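Local coordinates for protein GDSL-esterase (PDB 3HP4) that hydrolyses esters as an SGNH-family serine esterase from a psychrotrophic bacterium, probably with lysophospholipase-type activity, and is caught here in a form covalently inhibited by monoethylphosphonate, at residues A[71-76]-A[109-114]. Sequence-based numbering, arbitrary orientation.
Sequences LIELGA and MEIYIP
At the C-terminal ends of two neighbouring parallel strands, 69-73 and 105-109, I72 and M109 are joined where the central sheet of this SGNH hydrolase gives way to loops. M109 N donates to I72 O over 2.9 Å, with an N-H...O angle of 168°. Past this bond the two segments run on in nearly the same direction, and a water links the two backbones: it accepts from L74 N at 2.9 Å and donates to M109 O at 2.8 Å. On one side of the sheet E73 and M109 lie side by side and point the same way. E73 CG, anti to the backbone N (chi1 176°), is the atom that M109 SD meets, at 3.9 Å. The E73 chain then bends at chi2, and its buried OE1 accepts from D10 N and is hydrogen-bonded to S13 OG, so the carboxylate is tied to the loop that carries the serine modified by the inhibitor. In the five-stranded parallel alpha/beta fold of this family, that loop follows strand 3-9, the neighbour of 69-73 on the flank away from 105-109. Further along, I111 points toward the turn that leads into helix 76-80. Its CG1 approaches L74 O at 3.6 Å, and its other branch, CG2, anti to the backbone N, meets A76 CB at 3.8 Å. Between these two partners of I111 comes G75, which has no side chain and sits at the N-cap position of that helix. F125 and F129 of helix 119-136 also touch I111, and I113 CG2 makes a looser contact with A76 O, 4.2 Å away.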
# COMPACT_ATOMS: atom_id res chain seq x y z
N LEU A 71 1.43 -1.33 7.01
CA LEU A 71 1.34 -1.85 5.62
C LEU A 71 1.57 -0.70 4.70
O LEU A 71 0.76 0.24 4.63
CB LEU A 71 -0.09 -2.43 5.46
CG LEU A 71 -0.36 -3.35 4.26
CD1 LEU A 71 -1.71 -4.08 4.41
CD2 LEU A 71 -0.34 -2.53 2.98
N ILE A 72 2.71 -0.74 4.00
CA ILE A 72 3.12 0.32 3.06
C ILE A 72 2.63 0.01 1.67
O ILE A 72 2.87 -1.09 1.15
CB ILE A 72 4.64 0.42 3.11
CG1 ILE A 72 5.09 0.85 4.50
CG2 ILE A 72 5.13 1.43 2.04
CD1 ILE A 72 6.60 0.58 4.73
N GLU A 73 1.90 0.95 1.06
CA GLU A 73 1.49 0.84 -0.36
C GLU A 73 1.87 2.15 -1.00
O GLU A 73 1.05 3.07 -1.17
CB GLU A 73 -0.02 0.57 -0.41
CG GLU A 73 -0.60 0.53 -1.83
CD GLU A 73 -1.08 1.88 -2.32
OE1 GLU A 73 -1.94 2.54 -1.66
OE2 GLU A 73 -0.66 2.29 -3.46
N LEU A 74 3.17 2.28 -1.34
CA LEU A 74 3.75 3.52 -1.84
C LEU A 74 4.77 3.24 -2.89
O LEU A 74 5.41 2.18 -2.95
CB LEU A 74 4.44 4.28 -0.71
CG LEU A 74 3.51 4.86 0.35
CD1 LEU A 74 4.36 5.43 1.50
CD2 LEU A 74 2.60 5.96 -0.21
N GLY A 75 4.96 4.23 -3.73
CA GLY A 75 6.01 4.22 -4.76
C GLY A 75 5.42 4.44 -6.12
O GLY A 75 6.14 4.92 -7.01
N ALA A 76 4.14 4.17 -6.36
CA ALA A 76 3.57 4.39 -7.69
C ALA A 76 3.79 5.82 -8.11
O ALA A 76 4.08 6.08 -9.30
CB ALA A 76 2.04 4.05 -7.70
N MET A 109 3.90 -3.50 -0.04
CA MET A 109 3.26 -3.99 -1.28
C MET A 109 4.16 -3.78 -2.48
O MET A 109 4.69 -2.66 -2.70
CB MET A 109 1.94 -3.27 -1.48
CG MET A 109 1.12 -3.90 -2.62
SD MET A 109 -0.56 -3.30 -2.67
CE MET A 109 -1.18 -4.13 -1.21
N GLU A 110 4.35 -4.80 -3.27
CA GLU A 110 4.99 -4.75 -4.61
C GLU A 110 4.17 -3.77 -5.47
O GLU A 110 2.92 -3.89 -5.44
CB GLU A 110 5.04 -6.18 -5.21
CG GLU A 110 5.98 -6.25 -6.37
CD GLU A 110 6.21 -7.63 -6.75
OE1 GLU A 110 5.17 -8.42 -6.73
OE2 GLU A 110 7.37 -7.94 -6.97
N ILE A 111 4.77 -2.88 -6.22
CA ILE A 111 4.03 -1.95 -7.09
C ILE A 111 4.53 -2.18 -8.51
O ILE A 111 5.73 -2.46 -8.71
CB ILE A 111 4.25 -0.51 -6.67
CG1 ILE A 111 4.00 -0.25 -5.19
CG2 ILE A 111 3.39 0.45 -7.52
CD1 ILE A 111 2.51 -0.50 -4.69
N TYR A 112 3.63 -2.10 -9.50
CA TYR A 112 3.95 -2.15 -10.92
C TYR A 112 3.48 -0.87 -11.56
O TYR A 112 2.49 -0.28 -11.11
CB TYR A 112 3.23 -3.35 -11.61
CG TYR A 112 3.78 -4.73 -11.20
CD1 TYR A 112 4.49 -5.55 -12.09
CD2 TYR A 112 3.54 -5.23 -9.95
CE1 TYR A 112 4.94 -6.81 -11.61
CE2 TYR A 112 3.99 -6.49 -9.54
CZ TYR A 112 4.68 -7.21 -10.37
OH TYR A 112 5.14 -8.48 -9.81
N ILE A 113 4.26 -0.42 -12.54
CA ILE A 113 3.94 0.83 -13.27
C ILE A 113 4.01 0.58 -14.75
O ILE A 113 4.81 -0.24 -15.21
CB ILE A 113 4.93 1.99 -12.89
CG1 ILE A 113 6.39 1.53 -13.07
CG2 ILE A 113 4.57 2.52 -11.50
CD1 ILE A 113 7.48 2.64 -13.01
N PRO A 114 3.27 1.39 -15.52
CA PRO A 114 3.44 1.30 -16.99
C PRO A 114 4.81 1.77 -17.43
O PRO A 114 5.47 2.53 -16.71
CB PRO A 114 2.37 2.24 -17.54
CG PRO A 114 2.15 3.22 -16.42
CD PRO A 114 2.38 2.47 -15.10
O HOH W 1 4.77 -0.17 -1.47